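Local coordinates for inactivation-no-after-potential D protein (Drosophila melanogaster, PDB 5F67), which probably serves as a PDZ scaffold in fly visual signalling, its third PDZ domain binding the tail of the TRP channel, at residues 25-39 / 53-67. Sequence-based numbering, arbitrary orientation.
Sequences RTVQVRKEGFLGIMV and ISDLREGSNAELAGV
The carboxylate-binding loop of the PDZ fold, Phe-34 to Ile-37, the counterpart of the GLGF motif, is tied to the short helix 61-64 by Ala-62 N, which donates to Leu-35 O at 3.0 Å, while Asn-61 holds the approach to the loop. The Asn-61 amide nitrogen ND2 spends both hydrogens along nearly straight bonds, one to Arg-30 O at 2.7 Å (176°) and one to Glu-32 OE1 at 3.0 Å. Both acceptors lie in the amide plane, whereas the carboxylate of Glu-32 is turned 47° from it and is met from above its own plane. Asn-61 CG lies anti to the carbonyl carbon (chi1 -67°), which sends the amide out to Arg-30 O and Glu-32. Asn-61 CB packs on Val-29 CG1 at 3.7 Å. With an alanine in place of Asn-61, Arg-30 O and Glu-32 OE1 would probably lose their shared donor, leaving the Glu-32 side chain freer to turn. Ser-60 OG caps the helix by accepting from Glu-63 N. Gly-36 passes so near this hydroxyl that a CB would clash with it.

Beyond the loop, strand 37-39 pairs antiparallel with 53-56, and a classic beta bulge sets Ser-54 and Asp-55 both opposite Met-38. The bound peptide takes backbone hydrogen bonds from Leu-35, Gly-36 and Ile-37, the peptide-end recognition familiar from PDZ domains; Arg-57 NH2 bonds its backbone, and Phe-34 packs on one of its apolar side chains. On the core side, Ile-37 CG2 reaches Ala-62 CB at 3.6 Å and Val-67 CG1 at 4.0 Å, while Leu-93 of helix 86-95 packs on the same isoleucine. At the far end Arg-25 NH2 donates to Gly-66 O, part of a Schellman motif, and forms a salt bridge with Asp-71; a water links Arg-25 NE to Ala-65 O.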
loop_
_atom_site.group_PDB
_atom_site.type_symbol
_atom_site.label_atom_id
_atom_site.label_comp_id
_atom_site.label_asym_id
_atom_site.label_seq_id
_atom_site.Cartn_x
_atom_site.Cartn_y
_atom_site.Cartn_z
ATOM N N ARG A 25 3.970 1.581 -10.735
ATOM C CA ARG A 25 4.709 2.808 -10.477
ATOM C C ARG A 25 5.299 2.764 -9.074
ATOM O O ARG A 25 4.883 1.969 -8.230
ATOM C CB ARG A 25 3.776 4.021 -10.608
ATOM C CG ARG A 25 2.688 4.070 -9.520
ATOM C CD ARG A 25 1.573 5.077 -9.838
ATOM N NE ARG A 25 0.686 5.294 -8.683
ATOM C CZ ARG A 25 -0.330 4.497 -8.370
ATOM N NH1 ARG A 25 -0.581 3.436 -9.127
ATOM N NH2 ARG A 25 -1.100 4.759 -7.312
ATOM N N THR A 26 6.287 3.611 -8.825
ATOM C CA THR A 26 6.902 3.669 -7.509
ATOM C C THR A 26 6.465 4.933 -6.784
ATOM O O THR A 26 6.576 6.030 -7.336
ATOM C CB THR A 26 8.442 3.705 -7.659
ATOM O OG1 THR A 26 8.890 2.463 -8.219
ATOM C CG2 THR A 26 9.102 3.917 -6.310
ATOM N N VAL A 27 5.976 4.790 -5.552
ATOM C CA VAL A 27 5.706 5.957 -4.719
ATOM C C VAL A 27 6.608 5.946 -3.495
ATOM O O VAL A 27 7.045 4.887 -3.050
ATOM C CB VAL A 27 4.227 6.038 -4.270
ATOM C CG1 VAL A 27 3.310 6.079 -5.489
ATOM C CG2 VAL A 27 3.861 4.862 -3.356
ATOM N N GLN A 28 6.883 7.128 -2.953
ATOM C CA GLN A 28 7.732 7.255 -1.775
ATOM C C GLN A 28 6.902 7.945 -0.706
ATOM O O GLN A 28 6.617 9.139 -0.814
ATOM C CB GLN A 28 8.953 8.130 -2.100
ATOM C CG GLN A 28 9.779 7.639 -3.303
ATOM C CD GLN A 28 10.576 6.373 -3.010
ATOM O OE1 GLN A 28 10.614 5.886 -1.869
ATOM N NE2 GLN A 28 11.214 5.823 -4.046
ATOM N N VAL A 29 6.515 7.213 0.333
ATOM C CA VAL A 29 5.573 7.766 1.298
ATOM C C VAL A 29 6.192 7.793 2.693
ATOM O O VAL A 29 6.602 6.755 3.215
ATOM C CB VAL A 29 4.286 6.934 1.338
ATOM C CG1 VAL A 29 3.293 7.533 2.338
ATOM C CG2 VAL A 29 3.674 6.849 -0.062
ATOM N N ARG A 30 6.268 8.976 3.296
ATOM C CA ARG A 30 6.870 9.074 4.620
ATOM C C ARG A 30 5.901 8.632 5.703
ATOM O O ARG A 30 4.760 9.116 5.776
ATOM C CB ARG A 30 7.363 10.503 4.896
ATOM C CG ARG A 30 8.215 10.626 6.173
ATOM C CD ARG A 30 8.736 12.061 6.382
ATOM N NE ARG A 30 9.421 12.511 5.168
ATOM C CZ ARG A 30 10.715 12.333 4.919
ATOM N NH1 ARG A 30 11.504 11.751 5.823
ATOM N NH2 ARG A 30 11.222 12.747 3.762
ATOM N N LYS A 31 6.356 7.711 6.552
ATOM C CA LYS A 31 5.532 7.272 7.670
ATOM C C LYS A 31 5.657 8.313 8.760
ATOM O O LYS A 31 6.732 8.498 9.332
ATOM C CB LYS A 31 5.984 5.910 8.201
ATOM C CG LYS A 31 5.092 5.407 9.326
ATOM C CD LYS A 31 5.526 4.037 9.819
ATOM C CE LYS A 31 4.931 2.929 8.975
ATOM N NZ LYS A 31 5.247 1.620 9.614
ATOM N N GLU A 32 4.567 9.026 9.019
ATOM C CA GLU A 32 4.531 9.971 10.126
ATOM C C GLU A 32 3.348 9.542 10.984
ATOM O O GLU A 32 2.205 9.946 10.742
ATOM C CB GLU A 32 4.403 11.408 9.602
ATOM C CG GLU A 32 5.515 11.772 8.600
ATOM C CD GLU A 32 5.451 13.211 8.111
ATOM O OE1 GLU A 32 4.370 13.658 7.661
ATOM O OE2 GLU A 32 6.490 13.907 8.174
ATOM N N GLY A 33 3.624 8.667 11.949
ATOM C CA GLY A 33 2.564 8.013 12.700
ATOM C C GLY A 33 2.083 6.785 11.940
ATOM O O GLY A 33 2.060 5.668 12.468
ATOM N N PHE A 34 1.716 6.998 10.681
ATOM C CA PHE A 34 1.192 5.943 9.832
ATOM C C PHE A 34 1.466 6.397 8.406
ATOM O O PHE A 34 1.791 7.584 8.178
ATOM C CB PHE A 34 -0.318 5.837 10.051
ATOM C CG PHE A 34 -0.981 7.181 10.151
ATOM C CD1 PHE A 34 -1.236 7.939 9.009
ATOM C CD2 PHE A 34 -1.302 7.714 11.399
ATOM C CE1 PHE A 34 -1.807 9.210 9.097
ATOM C CE2 PHE A 34 -1.873 8.981 11.498
ATOM C CZ PHE A 34 -2.124 9.730 10.338
ATOM N N LEU A 35 1.327 5.481 7.449
ATOM C CA LEU A 35 1.385 5.848 6.038
ATOM C C LEU A 35 0.037 6.425 5.617
ATOM O O LEU A 35 -0.035 7.455 4.927
ATOM C CB LEU A 35 1.723 4.629 5.171
ATOM C CG LEU A 35 3.085 3.994 5.459
ATOM C CD1 LEU A 35 3.174 2.610 4.803
ATOM C CD2 LEU A 35 4.206 4.907 4.965
ATOM N N GLY A 36 -1.034 5.767 6.057
ATOM C CA GLY A 36 -2.379 6.226 5.771
ATOM C C GLY A 36 -3.162 5.228 4.945
ATOM O O GLY A 36 -4.083 5.613 4.229
ATOM N N ILE A 37 -2.812 3.943 5.034
ATOM C CA ILE A 37 -3.507 2.929 4.238
ATOM C C ILE A 37 -3.965 1.749 5.074
ATOM O O ILE A 37 -3.482 1.533 6.189
ATOM C CB ILE A 37 -2.599 2.340 3.120
ATOM C CG1 ILE A 37 -1.323 1.730 3.728
ATOM C CG2 ILE A 37 -2.248 3.393 2.067
ATOM C CD1 ILE A 37 -0.475 0.929 2.707
ATOM N N MET A 38 -4.911 0.990 4.519
ATOM C CA MET A 38 -5.204 -0.360 4.988
ATOM C C MET A 38 -5.130 -1.270 3.777
ATOM O O MET A 38 -5.258 -0.806 2.635
ATOM C CB MET A 38 -6.595 -0.435 5.623
ATOM C CG MET A 38 -6.678 0.308 6.929
ATOM S SD MET A 38 -8.373 0.453 7.471
ATOM C CE MET A 38 -8.094 1.444 8.931
ATOM N N VAL A 39 -4.906 -2.562 4.001
ATOM C CA VAL A 39 -4.839 -3.491 2.891
ATOM C C VAL A 39 -5.697 -4.702 3.186
ATOM O O VAL A 39 -6.099 -4.935 4.335
ATOM C CB VAL A 39 -3.385 -3.950 2.576
ATOM C CG1 VAL A 39 -2.497 -2.743 2.225
ATOM C CG2 VAL A 39 -2.784 -4.707 3.766
ATOM N N ILE A 53 -4.690 -2.260 -1.772
ATOM C CA ILE A 53 -5.071 -1.163 -0.891
ATOM C C ILE A 53 -6.592 -1.180 -0.741
ATOM O O ILE A 53 -7.308 -1.206 -1.744
ATOM C CB ILE A 53 -4.650 0.201 -1.472
ATOM C CG1 ILE A 53 -3.147 0.217 -1.778
ATOM C CG2 ILE A 53 -5.039 1.342 -0.519
ATOM C CD1 ILE A 53 -2.264 0.013 -0.538
ATOM N N SER A 54 -7.082 -1.161 0.500
ATOM C CA SER A 54 -8.517 -1.286 0.759
ATOM C C SER A 54 -9.113 -0.021 1.366
ATOM O O SER A 54 -10.326 0.171 1.355
ATOM C CB SER A 54 -8.783 -2.475 1.680
ATOM O OG SER A 54 -8.135 -2.295 2.928
ATOM N N ASP A 55 -8.263 0.838 1.917
ATOM C CA ASP A 55 -8.750 2.107 2.429
ATOM C C ASP A 55 -7.606 3.089 2.477
ATOM O O ASP A 55 -6.434 2.710 2.422
ATOM C CB ASP A 55 -9.412 1.946 3.812
ATOM C CG ASP A 55 -10.490 2.988 4.072
ATOM O OD1 ASP A 55 -10.522 4.024 3.371
ATOM O OD2 ASP A 55 -11.320 2.773 4.981
ATOM N N LEU A 56 -7.951 4.364 2.563
ATOM C CA LEU A 56 -6.961 5.423 2.465
ATOM C C LEU A 56 -7.421 6.514 3.408
ATOM O O LEU A 56 -8.603 6.876 3.408
ATOM C CB LEU A 56 -6.916 5.938 1.021
ATOM C CG LEU A 56 -5.919 7.024 0.655
ATOM C CD1 LEU A 56 -4.508 6.470 0.712
ATOM C CD2 LEU A 56 -6.250 7.530 -0.744
ATOM N N ARG A 57 -6.511 7.015 4.236
ATOM C CA ARG A 57 -6.877 7.998 5.255
ATOM C C ARG A 57 -6.797 9.413 4.707
ATOM O O ARG A 57 -5.771 9.818 4.151
ATOM C CB ARG A 57 -5.948 7.865 6.463
ATOM C CG ARG A 57 -6.198 8.919 7.557
ATOM C CD ARG A 57 -5.417 8.568 8.809
ATOM N NE ARG A 57 -5.361 9.681 9.754
ATOM C CZ ARG A 57 -5.201 9.531 11.066
ATOM N NH1 ARG A 57 -5.079 8.309 11.585
ATOM N NH2 ARG A 57 -5.147 10.598 11.851
ATOM N N GLU A 58 -7.876 10.174 4.870
ATOM C CA GLU A 58 -7.904 11.549 4.373
ATOM C C GLU A 58 -6.790 12.398 4.994
ATOM O O GLU A 58 -6.561 12.347 6.208
ATOM C CB GLU A 58 -9.275 12.176 4.646
ATOM C CG GLU A 58 -9.500 13.512 3.961
ATOM C CD GLU A 58 -10.892 14.050 4.205
ATOM O OE1 GLU A 58 -11.665 13.388 4.935
ATOM O OE2 GLU A 58 -11.213 15.130 3.662
ATOM N N GLY A 59 -6.091 13.159 4.153
ATOM C CA GLY A 59 -5.025 14.033 4.609
ATOM C C GLY A 59 -3.689 13.349 4.853
ATOM O O GLY A 59 -2.704 14.013 5.179
ATOM N N SER A 60 -3.647 12.028 4.698
ATOM C CA SER A 60 -2.439 11.258 4.995
ATOM C C SER A 60 -1.388 11.397 3.888
ATOM O O SER A 60 -1.687 11.853 2.777
ATOM C CB SER A 60 -2.788 9.779 5.192
ATOM O OG SER A 60 -3.180 9.187 3.954
ATOM N N ASN A 61 -0.152 11.006 4.190
ATOM C CA ASN A 61 0.919 11.056 3.196
ATOM C C ASN A 61 0.683 10.081 2.046
ATOM O O ASN A 61 1.101 10.343 0.914
ATOM C CB ASN A 61 2.271 10.784 3.857
ATOM C CG ASN A 61 2.678 11.885 4.814
ATOM O OD1 ASN A 61 2.133 12.993 4.780
ATOM N ND2 ASN A 61 3.650 11.591 5.669
ATOM N N ALA A 62 0.024 8.952 2.322
ATOM C CA ALA A 62 -0.295 8.032 1.236
ATOM C C ALA A 62 -1.270 8.685 0.268
ATOM O O ALA A 62 -1.126 8.551 -0.949
ATOM C CB ALA A 62 -0.870 6.720 1.765
ATOM N N GLU A 63 -2.264 9.392 0.799
ATOM C CA GLU A 63 -3.222 10.070 -0.078
ATOM C C GLU A 63 -2.503 11.137 -0.906
ATOM O O GLU A 63 -2.712 11.250 -2.121
ATOM C CB GLU A 63 -4.361 10.696 0.731
ATOM C CG GLU A 63 -5.457 11.309 -0.140
ATOM C CD GLU A 63 -6.479 12.100 0.651
ATOM O OE1 GLU A 63 -7.693 11.883 0.433
ATOM O OE2 GLU A 63 -6.073 12.953 1.474
ATOM N N LEU A 64 -1.642 11.908 -0.244
ATOM C CA LEU A 64 -0.882 12.957 -0.922
ATOM C C LEU A 64 0.028 12.438 -2.032
ATOM O O LEU A 64 0.276 13.154 -3.007
ATOM C CB LEU A 64 -0.078 13.771 0.098
ATOM C CG LEU A 64 -0.971 14.638 0.990
ATOM C CD1 LEU A 64 -0.204 15.197 2.176
ATOM C CD2 LEU A 64 -1.580 15.768 0.167
ATOM N N ALA A 65 0.513 11.203 -1.886
ATOM C CA ALA A 65 1.427 10.594 -2.859
ATOM C C ALA A 65 0.711 9.912 -4.014
ATOM O O ALA A 65 1.351 9.388 -4.930
ATOM C CB ALA A 65 2.346 9.596 -2.172
ATOM N N GLY A 66 -0.615 9.890 -3.972
ATOM C CA GLY A 66 -1.367 9.320 -5.077
ATOM C C GLY A 66 -1.652 7.831 -4.968
ATOM O O GLY A 66 -1.970 7.192 -5.974
ATOM N N VAL A 67 -1.546 7.271 -3.766
ATOM C CA VAL A 67 -1.989 5.889 -3.551
ATOM C C VAL A 67 -3.508 5.892 -3.718
ATOM O O VAL A 67 -4.175 6.815 -3.229
ATOM C CB VAL A 67 -1.631 5.413 -2.133
ATOM C CG1 VAL A 67 -2.128 3.975 -1.884
ATOM C CG2 VAL A 67 -0.121 5.525 -1.911
HETATM O O HOH W 1 1.146 7.809 -7.309
HETATM O O HOH W 2 0.507 10.124 6.804
#